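PDB 6ECX: StiE protein from Stigmatella aurantiaca, which carries, in this fragment of a multifunctional polyketide synthase, the O-methyltransferase domain, which binds S-adenosylmethionine as methyl donor for O-methylation during polyketide synthesis. Local coordinates for residues A[14-19]-A[270-274]; A[191-197]-A[211-217]; A[238-243]-A[275-279]. All coordinates share one frame. Residue numbers count along the deposited sequence, not the author numbering.

How the contacts relate
Contacts 1 and 3 share helix 263-280: residues 270-274 meet the N-terminal helix 11-19, and 275-279, the next turn and a half, meet helix 235-242. Their centres are about 12 Å apart, and L242 CD1 comes within 4.2 Å of Y271 O. Contact 2, at the end of strand 187-196, joins contact 1 through helix 11-19; Y16 OH and D193 OD1, 2.5 Å apart, probably form a hydrogen bond, and F15 CE2 packs 3.3 Å from F194 CE2. Contacts 2 and 3 do not touch, their centres lying about 17 Å apart. The S-adenosylmethionine is closest to contact 1, about 4 Å from the L19 side chain, against about 9 Å from F194 and 12 Å from V238.

Contact 1. Residues A[14-19]-A[270-274]; sequences SFYDSL and SYENV
Y271 and F15 bury the most surface here, with S270 next, where helix 11-19 crosses helix 263-280. Both segments are helical throughout; their axes cross obliquely, closer to antiparallel, at -146°, with a closest approach of 9.1 Å. The register is set by F15 and S270, whose CA atoms are 5.1 Å apart. Y271, chi1 m, reaches across so that its ring meets F15 (chi1 t) rim to rim: the planes are at 53°, the centroids 5.6 Å apart, and F15 CD1 lies 3.3 Å from Y271 CE1. The phenol continues to L19, with Y271 OH 3.2 Å from L19 CD2. One turn on, V274 CG2 packs 3.6 Å from F15 CB. S270 points toward the other helix: its CB is 3.8 Å from S18 CB, and its OG lies 3.1 Å from S14 O, although R266 O in its own helix competes for that single proton. Beyond the pair, the F15 ring meets F194 at the end of strand 187-196. The crossing thus packs helix 11-19 on helix 263-280, next to the S-adenosylmethionine pocket that L19 helps to line.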
ATOM      1  N   SER A  14     -11.647  -6.775   8.417  1.00139.05           N
ATOM      2  CA  SER A  14     -12.497  -7.523   7.491  1.00144.41           C
ATOM      3  C   SER A  14     -12.065  -7.338   6.042  1.00144.86           C
ATOM      4  O   SER A  14     -12.219  -8.257   5.229  1.00148.92           O
ATOM      5  CB  SER A  14     -13.958  -7.106   7.658  1.00141.11           C
ATOM      6  OG  SER A  14     -14.433  -7.430   8.950  1.00143.24           O
ATOM      7  N   PHE A  15     -11.540  -6.161   5.700  1.00139.06           N
ATOM      8  CA  PHE A  15     -11.072  -5.915   4.339  1.00137.19           C
ATOM      9  C   PHE A  15      -9.804  -6.706   4.040  1.00134.87           C
ATOM     10  O   PHE A  15      -9.611  -7.182   2.915  1.00141.09           O
ATOM     11  CB  PHE A  15     -10.847  -4.414   4.140  1.00133.06           C
ATOM     12  CG  PHE A  15      -9.810  -4.074   3.101  1.00132.29           C
ATOM     13  CD1 PHE A  15     -10.141  -4.022   1.758  1.00132.74           C
ATOM     14  CD2 PHE A  15      -8.507  -3.773   3.472  1.00130.15           C
ATOM     15  CE1 PHE A  15      -9.189  -3.698   0.803  1.00129.26           C
ATOM     16  CE2 PHE A  15      -7.553  -3.452   2.521  1.00126.82           C
ATOM     17  CZ  PHE A  15      -7.896  -3.410   1.186  1.00125.70           C
ATOM     18  N   TYR A  16      -8.929  -6.857   5.033  1.00127.81           N
ATOM     19  CA  TYR A  16      -7.672  -7.563   4.820  1.00122.80           C
ATOM     20  C   TYR A  16      -7.864  -9.076   4.787  1.00127.18           C
ATOM     21  O   TYR A  16      -7.090  -9.780   4.129  1.00120.66           O
ATOM     22  CB  TYR A  16      -6.667  -7.153   5.900  1.00122.36           C
ATOM     23  CG  TYR A  16      -5.972  -5.836   5.612  1.00118.20           C
ATOM     24  CD1 TYR A  16      -5.349  -5.613   4.390  1.00118.43           C
ATOM     25  CD2 TYR A  16      -5.952  -4.812   6.553  1.00117.72           C
ATOM     26  CE1 TYR A  16      -4.709  -4.416   4.114  1.00113.62           C
ATOM     27  CE2 TYR A  16      -5.319  -3.603   6.281  1.00111.40           C
ATOM     28  CZ  TYR A  16      -4.699  -3.417   5.061  1.00108.52           C
ATOM     29  OH  TYR A  16      -4.068  -2.233   4.780  1.00104.28           O
ATOM     30  N   ASP A  17      -8.881  -9.596   5.478  1.00136.00           N
ATOM     31  CA  ASP A  17      -9.231 -11.002   5.309  1.00147.65           C
ATOM     32  C   ASP A  17      -9.773 -11.273   3.912  1.00152.56           C
ATOM     33  O   ASP A  17      -9.629 -12.386   3.394  1.00162.31           O
ATOM     34  CB  ASP A  17     -10.253 -11.422   6.365  1.00150.27           C
ATOM     35  CG  ASP A  17      -9.691 -11.378   7.769  1.00149.06           C
ATOM     36  OD1 ASP A  17      -8.490 -11.677   7.941  1.00149.10           O
ATOM     37  OD2 ASP A  17     -10.453 -11.046   8.702  1.00149.05           O
ATOM     38  N   SER A  18     -10.390 -10.268   3.289  1.00150.99           N
ATOM     39  CA  SER A  18     -10.899 -10.425   1.933  1.00156.42           C
ATOM     40  C   SER A  18      -9.761 -10.588   0.931  1.00159.62           C
ATOM     41  O   SER A  18      -9.814 -11.459   0.054  1.00167.20           O
ATOM     42  CB  SER A  18     -11.775  -9.224   1.568  1.00151.98           C
ATOM     43  OG  SER A  18     -11.006  -8.041   1.426  1.00144.02           O
ATOM     44  N   LEU A  19      -8.725  -9.750   1.044  1.00152.09           N
ATOM     45  CA  LEU A  19      -7.581  -9.849   0.141  1.00147.39           C
ATOM     46  C   LEU A  19      -6.933 -11.224   0.216  1.00151.33           C
ATOM     47  O   LEU A  19      -6.472 -11.760  -0.799  1.00159.19           O
ATOM     48  CB  LEU A  19      -6.558  -8.759   0.467  1.00138.67           C
ATOM     49  CG  LEU A  19      -6.958  -7.323   0.139  1.00134.94           C
ATOM     50  CD1 LEU A  19      -5.951  -6.347   0.720  1.00134.50           C
ATOM     51  CD2 LEU A  19      -7.070  -7.136  -1.362  1.00134.80           C
ATOM     52  N   SER A 270     -16.764  -6.837   1.767  1.00110.79           N
ATOM     53  CA  SER A 270     -15.829  -6.133   2.638  1.00121.52           C
ATOM     54  C   SER A 270     -15.398  -4.807   2.031  1.00122.99           C
ATOM     55  O   SER A 270     -15.030  -3.879   2.761  1.00121.43           O
ATOM     56  CB  SER A 270     -14.598  -6.998   2.920  1.00126.40           C
ATOM     57  OG  SER A 270     -14.910  -8.085   3.772  1.00135.49           O
ATOM     58  N   TYR A 271     -15.440  -4.700   0.702  1.00123.04           N
ATOM     59  CA  TYR A 271     -15.034  -3.470   0.038  1.00116.17           C
ATOM     60  C   TYR A 271     -16.105  -2.387   0.133  1.00108.94           C
ATOM     61  O   TYR A 271     -15.766  -1.202   0.252  1.00104.17           O
ATOM     62  CB  TYR A 271     -14.684  -3.760  -1.425  1.00121.90           C
ATOM     63  CG  TYR A 271     -13.483  -4.672  -1.606  1.00132.00           C
ATOM     64  CD1 TYR A 271     -12.617  -4.939  -0.550  1.00137.04           C
ATOM     65  CD2 TYR A 271     -13.212  -5.261  -2.834  1.00138.64           C
ATOM     66  CE1 TYR A 271     -11.519  -5.772  -0.713  1.00140.42           C
ATOM     67  CE2 TYR A 271     -12.116  -6.095  -3.007  1.00142.98           C
ATOM     68  CZ  TYR A 271     -11.272  -6.344  -1.942  1.00144.13           C
ATOM     69  OH  TYR A 271     -10.182  -7.170  -2.103  1.00146.42           O
ATOM     70  N   GLU A 272     -17.390  -2.760   0.097  1.00102.16           N
ATOM     71  CA  GLU A 272     -18.437  -1.754   0.256  1.00100.31           C
ATOM     72  C   GLU A 272     -18.484  -1.216   1.685  1.00101.68           C
ATOM     73  O   GLU A 272     -18.804  -0.039   1.890  1.00107.41           O
ATOM     74  CB  GLU A 272     -19.801  -2.322  -0.161  1.00100.99           C
ATOM     75  CG  GLU A 272     -20.445  -3.262   0.848  1.00104.88           C
ATOM     76  CD  GLU A 272     -21.714  -3.922   0.333  1.00117.93           C
ATOM     77  OE1 GLU A 272     -22.343  -3.381  -0.603  1.00119.81           O
ATOM     78  OE2 GLU A 272     -22.085  -4.989   0.868  1.00122.47           O
ATOM     79  N   ASN A 273     -18.166  -2.049   2.683  1.00 93.66           N
ATOM     80  CA  ASN A 273     -18.084  -1.550   4.054  1.00 93.23           C
ATOM     81  C   ASN A 273     -16.920  -0.582   4.218  1.00 85.80           C
ATOM     82  O   ASN A 273     -16.971   0.319   5.062  1.00 88.87           O
ATOM     83  CB  ASN A 273     -17.946  -2.712   5.032  1.00 94.76           C
ATOM     84  CG  ASN A 273     -19.137  -3.636   5.002  1.00105.87           C
ATOM     85  OD1 ASN A 273     -20.269  -3.198   4.801  1.00110.98           O
ATOM     86  ND2 ASN A 273     -18.890  -4.926   5.191  1.00111.44           N
ATOM     87  N   VAL A 274     -15.867  -0.755   3.423  1.00 79.61           N
ATOM     88  CA  VAL A 274     -14.781   0.214   3.433  1.00 70.89           C
ATOM     89  C   VAL A 274     -15.242   1.532   2.817  1.00 71.32           C
ATOM     90  O   VAL A 274     -14.842   2.613   3.267  1.00 73.12           O
ATOM     91  CB  VAL A 274     -13.549  -0.381   2.725  1.00 72.41           C
ATOM     92  CG1 VAL A 274     -12.508   0.690   2.427  1.00 67.78           C
ATOM     93  CG2 VAL A 274     -12.924  -1.472   3.594  1.00 75.59           C
TER

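Contact 2. Residues A[191-197]-A[211-217]; sequences MADFVAN and SSTREQW
S212, with positive phi (65/26), turns the chain so that its carbonyl reaches the backbone at the C-terminal end of strand 187-196 just before helix 214-222 starts. This is a strand-to-helix connection in the Rossmann-like methyltransferase fold, with a capping box at the helix start: Q216 N donates to T213 OG1 (3.2 Å) and T213 N to Q216 OE1 (3.1 Å). Residues 191-196 are extended; V195 pairs with S212 (CA-CA 5.2 Å) and A196 with T213 (4.9 Å). A196 N donates to S212 O at 2.9 Å, with V195 CA 3.3 Å from the same oxygen. W217, chi1 m, lies back along the strand: its NE1 donates to F194 O (3.0 Å), CZ3 is 3.9 Å from M191 CE, and CD1 is 3.9 Å from V195 CG2. One water bridges D193 OD1 and S212 OG; D193 OD1 also hydrogen-bonds Y16 OH of helix 11-19. A second joins A196 O to R214 N. At the strand's end, R214 NH1 donates to N197 OD1 at 2.7 Å.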
ATOM      1  N   MET A 191       4.462   3.958   2.900  1.00 35.19           N
ATOM      2  CA  MET A 191       3.435   2.957   3.109  1.00 39.88           C
ATOM      3  C   MET A 191       2.093   3.534   2.723  1.00 40.47           C
ATOM      4  O   MET A 191       1.852   4.734   2.870  1.00 39.81           O
ATOM      5  CB  MET A 191       3.370   2.499   4.563  1.00 38.65           C
ATOM      6  CG  MET A 191       4.457   1.548   4.962  1.00 40.43           C
ATOM      7  SD  MET A 191       4.311   1.225   6.718  1.00 54.83           S
ATOM      8  CE  MET A 191       2.544   1.321   6.960  1.00 60.37           C
ATOM      9  N   ALA A 192       1.238   2.670   2.185  1.00 40.00           N
ATOM     10  CA  ALA A 192      -0.183   2.941   2.076  1.00 40.35           C
ATOM     11  C   ALA A 192      -0.884   1.977   3.021  1.00 39.28           C
ATOM     12  O   ALA A 192      -0.647   0.764   2.951  1.00 42.12           O
ATOM     13  CB  ALA A 192      -0.673   2.762   0.634  1.00 41.49           C
ATOM     14  N   ASP A 193      -1.700   2.514   3.922  1.00 44.43           N
ATOM     15  CA  ASP A 193      -2.408   1.671   4.877  1.00 43.13           C
ATOM     16  C   ASP A 193      -3.511   2.486   5.541  1.00 42.02           C
ATOM     17  O   ASP A 193      -3.713   3.667   5.242  1.00 46.55           O
ATOM     18  CB  ASP A 193      -1.461   1.059   5.906  1.00 43.45           C
ATOM     19  CG  ASP A 193      -1.784  -0.404   6.173  1.00 50.05           C
ATOM     20  OD1 ASP A 193      -2.955  -0.702   6.455  1.00 50.30           O
ATOM     21  OD2 ASP A 193      -0.881  -1.254   6.064  1.00 49.02           O
ATOM     22  N   PHE A 194      -4.243   1.821   6.427  1.00 44.63           N
ATOM     23  CA  PHE A 194      -5.422   2.386   7.063  1.00 46.57           C
ATOM     24  C   PHE A 194      -5.126   2.857   8.478  1.00 48.73           C
ATOM     25  O   PHE A 194      -4.382   2.209   9.222  1.00 49.92           O
ATOM     26  CB  PHE A 194      -6.547   1.362   7.114  1.00 48.45           C
ATOM     27  CG  PHE A 194      -7.073   1.000   5.774  1.00 54.45           C
ATOM     28  CD1 PHE A 194      -8.062   1.771   5.175  1.00 51.69           C
ATOM     29  CD2 PHE A 194      -6.577  -0.103   5.102  1.00 63.00           C
ATOM     30  CE1 PHE A 194      -8.548   1.442   3.926  1.00 60.99           C
ATOM     31  CE2 PHE A 194      -7.066  -0.448   3.854  1.00 66.70           C
ATOM     32  CZ  PHE A 194      -8.052   0.324   3.264  1.00 67.53           C
ATOM     33  N   VAL A 195      -5.746   3.974   8.844  1.00 51.51           N
ATOM     34  CA  VAL A 195      -5.765   4.488  10.206  1.00 53.27           C
ATOM     35  C   VAL A 195      -7.212   4.425  10.687  1.00 51.96           C
ATOM     36  O   VAL A 195      -8.112   4.966  10.031  1.00 59.40           O
ATOM     37  CB  VAL A 195      -5.217   5.924  10.275  1.00 50.93           C
ATOM     38  CG1 VAL A 195      -5.435   6.507  11.674  1.00 54.15           C
ATOM     39  CG2 VAL A 195      -3.728   5.964   9.888  1.00 46.63           C
ATOM     40  N   ALA A 196      -7.446   3.750  11.810  1.00 50.10           N
ATOM     41  CA  ALA A 196      -8.769   3.755  12.423  1.00 60.82           C
ATOM     42  C   ALA A 196      -8.932   4.993  13.298  1.00 65.94           C
ATOM     43  O   ALA A 196      -8.077   5.280  14.134  1.00 62.27           O
ATOM     44  CB  ALA A 196      -8.981   2.500  13.264  1.00 63.06           C
ATOM     45  N   ASN A 197     -10.043   5.708  13.129  1.00 67.52           N
ATOM     46  CA  ASN A 197     -10.250   6.982  13.805  1.00 71.15           C
ATOM     47  C   ASN A 197     -11.170   6.879  15.020  1.00 82.83           C
ATOM     48  O   ASN A 197     -11.690   7.903  15.474  1.00 93.37           O
ATOM     49  CB  ASN A 197     -10.803   8.008  12.818  1.00 72.54           C
ATOM     50  CG  ASN A 197      -9.890   8.224  11.634  1.00 69.00           C
ATOM     51  OD1 ASN A 197      -8.674   8.358  11.790  1.00 64.45           O
ATOM     52  ND2 ASN A 197     -10.468   8.248  10.437  1.00 69.08           N
ATOM     53  N   SER A 211      -5.385  -2.224  16.480  1.00 89.36           N
ATOM     54  CA  SER A 211      -6.588  -1.619  15.924  1.00 85.27           C
ATOM     55  C   SER A 211      -6.279  -0.525  14.912  1.00 79.83           C
ATOM     56  O   SER A 211      -7.197   0.184  14.484  1.00 68.93           O
ATOM     57  CB  SER A 211      -7.454  -1.048  17.051  1.00 90.70           C
ATOM     58  OG  SER A 211      -7.681  -2.015  18.062  1.00100.26           O
ATOM     59  N   SER A 212      -5.004  -0.353  14.548  1.00 79.42           N
ATOM     60  CA  SER A 212      -4.584   0.599  13.517  1.00 70.49           C
ATOM     61  C   SER A 212      -4.849   2.048  13.914  1.00 58.74           C
ATOM     62  O   SER A 212      -5.023   2.903  13.050  1.00 55.63           O
ATOM     63  CB  SER A 212      -5.248   0.295  12.168  1.00 71.44           C
ATOM     64  OG  SER A 212      -5.072  -1.058  11.786  1.00 80.94           O
ATOM     65  N   THR A 213      -4.890   2.349  15.211  1.00 59.52           N
ATOM     66  CA  THR A 213      -5.082   3.733  15.616  1.00 54.94           C
ATOM     67  C   THR A 213      -3.797   4.538  15.387  1.00 52.00           C
ATOM     68  O   THR A 213      -2.713   3.996  15.149  1.00 45.91           O
ATOM     69  CB  THR A 213      -5.507   3.827  17.089  1.00 55.92           C
ATOM     70  OG1 THR A 213      -4.478   3.268  17.913  1.00 54.18           O
ATOM     71  CG2 THR A 213      -6.823   3.075  17.347  1.00 63.05           C
ATOM     72  N   ARG A 214      -3.932   5.865  15.438  1.00 57.34           N
ATOM     73  CA  ARG A 214      -2.748   6.721  15.397  1.00 55.45           C
ATOM     74  C   ARG A 214      -1.743   6.317  16.473  1.00 50.64           C
ATOM     75  O   ARG A 214      -0.550   6.144  16.200  1.00 48.16           O
ATOM     76  CB  ARG A 214      -3.155   8.183  15.578  1.00 57.55           C
ATOM     77  CG  ARG A 214      -3.835   8.821  14.398  1.00 54.01           C
ATOM     78  CD  ARG A 214      -4.590  10.080  14.849  1.00 58.33           C
ATOM     79  NE  ARG A 214      -4.905  10.922  13.700  1.00 68.17           N
ATOM     80  CZ  ARG A 214      -5.974  10.761  12.929  1.00 72.49           C
ATOM     81  NH1 ARG A 214      -6.849   9.799  13.202  1.00 70.64           N
ATOM     82  NH2 ARG A 214      -6.173  11.571  11.898  1.00 74.39           N
ATOM     83  N   GLU A 215      -2.219   6.147  17.713  1.00 54.34           N
ATOM     84  CA  GLU A 215      -1.315   5.838  18.813  1.00 55.07           C
ATOM     85  C   GLU A 215      -0.627   4.501  18.604  1.00 52.21           C
ATOM     86  O   GLU A 215       0.544   4.336  18.956  1.00 52.10           O
ATOM     87  CB  GLU A 215      -2.084   5.843  20.135  1.00 65.69           C
ATOM     88  CG  GLU A 215      -1.254   5.412  21.323  1.00 78.38           C
ATOM     89  CD  GLU A 215      -1.864   5.854  22.636  1.00 92.30           C
ATOM     90  OE1 GLU A 215      -1.139   6.453  23.464  1.00 91.03           O
ATOM     91  OE2 GLU A 215      -3.076   5.619  22.826  1.00 97.97           O
ATOM     92  N   GLN A 216      -1.332   3.545  18.006  1.00 52.56           N
ATOM     93  CA  GLN A 216      -0.744   2.231  17.786  1.00 51.91           C
ATOM     94  C   GLN A 216       0.314   2.276  16.700  1.00 45.11           C
ATOM     95  O   GLN A 216       1.412   1.739  16.884  1.00 44.44           O
ATOM     96  CB  GLN A 216      -1.838   1.226  17.455  1.00 55.71           C
ATOM     97  CG  GLN A 216      -2.587   0.783  18.686  1.00 62.61           C
ATOM     98  CD  GLN A 216      -3.739  -0.126  18.335  1.00 72.11           C
ATOM     99  OE1 GLN A 216      -4.492   0.152  17.406  1.00 66.61           O
ATOM    100  NE2 GLN A 216      -3.878  -1.224  19.071  1.00 78.71           N
ATOM    101  N   TRP A 217       0.021   2.932  15.569  1.00 42.14           N
ATOM    102  CA  TRP A 217       1.061   3.167  14.563  1.00 38.61           C
ATOM    103  C   TRP A 217       2.247   3.916  15.161  1.00 44.15           C
ATOM    104  O   TRP A 217       3.404   3.586  14.884  1.00 39.51           O
ATOM    105  CB  TRP A 217       0.522   3.972  13.378  1.00 45.95           C
ATOM    106  CG  TRP A 217      -0.366   3.216  12.404  1.00 51.42           C
ATOM    107  CD1 TRP A 217      -1.677   3.473  12.127  1.00 53.50           C
ATOM    108  CD2 TRP A 217       0.007   2.110  11.568  1.00 49.79           C
ATOM    109  NE1 TRP A 217      -2.150   2.595  11.176  1.00 49.68           N
ATOM    110  CE2 TRP A 217      -1.141   1.744  10.822  1.00 47.47           C
ATOM    111  CE3 TRP A 217       1.188   1.385  11.385  1.00 51.72           C
ATOM    112  CZ2 TRP A 217      -1.137   0.686   9.908  1.00 59.80           C
ATOM    113  CZ3 TRP A 217       1.192   0.332  10.470  1.00 59.49           C
ATOM    114  CH2 TRP A 217       0.035  -0.005   9.745  1.00 59.06           C
TER
HETATM  115  O   HOH W   1      -4.172  -1.101   9.118  1.00 68.31           O
HETATM  116  O   HOH W   2      -6.612   7.256  15.221  1.00 53.11           O

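Contact 3. Residues A[238-243]-A[275-279]; sequences VANCLH and YKALR
Y275 sets the rim of its ring against A239 and L242 of helix 235-242, with CE1 4.0 Å from A239 CB and CD1 4.0 Å from L242 CB; A239 O sits at the ring edge, 3.1 Å from Y275 CE1. The setting is a helix-helix crossing in the methyltransferase domain, where residues 238-242 and 275-279, both helical, run closer to antiparallel than to perpendicular, at -141°, with a closest axis approach of 9.6 Å. A239 and Y275 set the register, their CA atoms 5.6 Å apart. The small side chain of A239 points toward the other helix, and A239 is the most covered residue of its segment, with its CB 4.2 Å from L278 CB and 3.5 Å from R279 NH1, under one face of the guanidinium. Deeper in, V238 CG1 meets L278 CD1 at 3.8 Å; V238 and L278 also touch strand 283-292, so the apolar side of the crossing rests on the sheet.

The other side is polar. R279 (chi1 m, chi2 m, chi3 t) folds over A239 and directs both terminal nitrogens at N240 OD1, NH2 at 2.9 Å and NH1 at 3.1 Å, while its NE donates to Y275 OH in the same helix (2.9 Å). The amide of N240 is held in turn through ND2 to F43 O. With chi1 t, Y275 carries its hydroxyl alongside helix 235-242 to the ring of H243, where the chain leaves helical geometry (phi/psi -62/127). The two rings meet rim to rim, planes at 44°, and Y275 OH shares a 2.7 Å hydrogen bond with H243 ND1.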
ATOM      1  N   VAL A 238     -10.062   7.678  -2.904  1.00 50.29           N
ATOM      2  CA  VAL A 238     -10.227   6.232  -2.980  1.00 50.44           C
ATOM      3  C   VAL A 238     -11.710   5.878  -2.969  1.00 53.73           C
ATOM      4  O   VAL A 238     -12.179   5.050  -3.765  1.00 52.74           O
ATOM      5  CB  VAL A 238      -9.448   5.573  -1.826  1.00 53.42           C
ATOM      6  CG1 VAL A 238      -9.976   4.191  -1.540  1.00 64.37           C
ATOM      7  CG2 VAL A 238      -7.969   5.507  -2.185  1.00 51.02           C
ATOM      8  N   ALA A 239     -12.480   6.539  -2.102  1.00 52.96           N
ATOM      9  CA  ALA A 239     -13.928   6.319  -2.074  1.00 56.03           C
ATOM     10  C   ALA A 239     -14.574   6.757  -3.386  1.00 60.29           C
ATOM     11  O   ALA A 239     -15.537   6.137  -3.850  1.00 60.30           O
ATOM     12  CB  ALA A 239     -14.552   7.058  -0.886  1.00 57.50           C
ATOM     13  N   ASN A 240     -14.058   7.829  -4.000  1.00 66.46           N
ATOM     14  CA  ASN A 240     -14.539   8.218  -5.326  1.00 69.89           C
ATOM     15  C   ASN A 240     -14.317   7.105  -6.343  1.00 69.43           C
ATOM     16  O   ASN A 240     -15.111   6.941  -7.277  1.00 65.42           O
ATOM     17  CB  ASN A 240     -13.837   9.488  -5.808  1.00 70.26           C
ATOM     18  CG  ASN A 240     -14.316  10.737  -5.104  1.00 68.06           C
ATOM     19  OD1 ASN A 240     -15.362  10.750  -4.444  1.00 64.57           O
ATOM     20  ND2 ASN A 240     -13.550  11.813  -5.258  1.00 64.73           N
ATOM     21  N   CYS A 241     -13.221   6.352  -6.200  1.00 60.70           N
ATOM     22  CA  CYS A 241     -12.957   5.266  -7.139  1.00 63.14           C
ATOM     23  C   CYS A 241     -13.994   4.157  -6.995  1.00 63.52           C
ATOM     24  O   CYS A 241     -14.429   3.569  -7.993  1.00 67.44           O
ATOM     25  CB  CYS A 241     -11.538   4.720  -6.930  1.00 64.28           C
ATOM     26  SG  CYS A 241     -11.092   3.354  -8.034  1.00 65.11           S
ATOM     27  N   LEU A 242     -14.415   3.875  -5.761  1.00 64.34           N
ATOM     28  CA  LEU A 242     -15.364   2.808  -5.472  1.00 68.50           C
ATOM     29  C   LEU A 242     -16.814   3.245  -5.621  1.00 68.41           C
ATOM     30  O   LEU A 242     -17.709   2.403  -5.500  1.00 72.55           O
ATOM     31  CB  LEU A 242     -15.135   2.278  -4.052  1.00 68.73           C
ATOM     32  CG  LEU A 242     -13.719   1.765  -3.807  1.00 69.19           C
ATOM     33  CD1 LEU A 242     -13.558   1.280  -2.379  1.00 73.19           C
ATOM     34  CD2 LEU A 242     -13.423   0.652  -4.795  1.00 61.76           C
ATOM     35  N   HIS A 243     -17.060   4.525  -5.893  1.00 63.96           N
ATOM     36  CA  HIS A 243     -18.425   5.035  -5.993  1.00 71.13           C
ATOM     37  C   HIS A 243     -19.191   4.345  -7.120  1.00 74.12           C
ATOM     38  O   HIS A 243     -18.740   4.312  -8.269  1.00 73.52           O
ATOM     39  CB  HIS A 243     -18.391   6.548  -6.215  1.00 75.09           C
ATOM     40  CG  HIS A 243     -19.724   7.207  -6.077  1.00 84.72           C
ATOM     41  ND1 HIS A 243     -20.312   7.444  -4.854  1.00 87.50           N
ATOM     42  CD2 HIS A 243     -20.590   7.670  -7.009  1.00 87.54           C
ATOM     43  CE1 HIS A 243     -21.485   8.024  -5.038  1.00 89.09           C
ATOM     44  NE2 HIS A 243     -21.676   8.175  -6.336  1.00 90.76           N
ATOM     45  N   TYR A 275     -16.119   1.471   1.807  1.00 70.94           N
ATOM     46  CA  TYR A 275     -16.644   2.697   1.206  1.00 75.81           C
ATOM     47  C   TYR A 275     -17.371   3.552   2.239  1.00 75.42           C
ATOM     48  O   TYR A 275     -17.086   4.747   2.384  1.00 73.88           O
ATOM     49  CB  TYR A 275     -17.583   2.375   0.036  1.00 73.93           C
ATOM     50  CG  TYR A 275     -18.202   3.620  -0.571  1.00 67.61           C
ATOM     51  CD1 TYR A 275     -17.526   4.344  -1.551  1.00 74.06           C
ATOM     52  CD2 TYR A 275     -19.438   4.094  -0.141  1.00 73.87           C
ATOM     53  CE1 TYR A 275     -18.068   5.492  -2.097  1.00 65.93           C
ATOM     54  CE2 TYR A 275     -19.990   5.248  -0.676  1.00 80.66           C
ATOM     55  CZ  TYR A 275     -19.300   5.938  -1.656  1.00 80.30           C
ATOM     56  OH  TYR A 275     -19.838   7.080  -2.198  1.00 79.78           O
ATOM     57  N   LYS A 276     -18.333   2.956   2.949  1.00 70.31           N
ATOM     58  CA  LYS A 276     -19.044   3.674   4.004  1.00 74.28           C
ATOM     59  C   LYS A 276     -18.079   4.208   5.057  1.00 77.00           C
ATOM     60  O   LYS A 276     -18.145   5.380   5.450  1.00 76.40           O
ATOM     61  CB  LYS A 276     -20.078   2.750   4.647  1.00 82.06           C
ATOM     62  CG  LYS A 276     -21.135   3.477   5.453  1.00 90.52           C
ATOM     63  CD  LYS A 276     -22.331   2.573   5.719  1.00 93.39           C
ATOM     64  CE  LYS A 276     -23.612   3.380   5.844  1.00 95.86           C
ATOM     65  NZ  LYS A 276     -24.819   2.521   6.038  1.00102.40           N
ATOM     66  N   ALA A 277     -17.167   3.355   5.521  1.00 72.25           N
ATOM     67  CA  ALA A 277     -16.240   3.768   6.564  1.00 76.02           C
ATOM     68  C   ALA A 277     -15.386   4.945   6.107  1.00 73.35           C
ATOM     69  O   ALA A 277     -15.107   5.860   6.889  1.00 74.04           O
ATOM     70  CB  ALA A 277     -15.370   2.580   6.976  1.00 73.46           C
ATOM     71  N   LEU A 278     -14.980   4.947   4.836  1.00 68.81           N
ATOM     72  CA  LEU A 278     -14.185   6.052   4.309  1.00 63.43           C
ATOM     73  C   LEU A 278     -15.017   7.325   4.191  1.00 71.71           C
ATOM     74  O   LEU A 278     -14.577   8.404   4.615  1.00 67.70           O
ATOM     75  CB  LEU A 278     -13.589   5.660   2.957  1.00 58.21           C
ATOM     76  CG  LEU A 278     -12.439   4.645   2.986  1.00 60.73           C
ATOM     77  CD1 LEU A 278     -12.122   4.165   1.580  1.00 64.12           C
ATOM     78  CD2 LEU A 278     -11.195   5.254   3.634  1.00 55.31           C
ATOM     79  N   ARG A 279     -16.226   7.218   3.617  1.00 71.60           N
ATOM     80  CA  ARG A 279     -17.116   8.373   3.524  1.00 65.75           C
ATOM     81  C   ARG A 279     -17.448   8.922   4.904  1.00 73.80           C
ATOM     82  O   ARG A 279     -17.489  10.142   5.104  1.00 78.16           O
ATOM     83  CB  ARG A 279     -18.411   8.003   2.792  1.00 69.02           C
ATOM     84  CG  ARG A 279     -18.295   7.810   1.289  1.00 73.05           C
ATOM     85  CD  ARG A 279     -17.854   9.077   0.547  1.00 69.56           C
ATOM     86  NE  ARG A 279     -17.996   8.894  -0.895  1.00 68.26           N
ATOM     87  CZ  ARG A 279     -17.179   9.390  -1.820  1.00 72.66           C
ATOM     88  NH1 ARG A 279     -16.117  10.115  -1.472  1.00 70.70           N
ATOM     89  NH2 ARG A 279     -17.419   9.138  -3.105  1.00 71.91           N
TER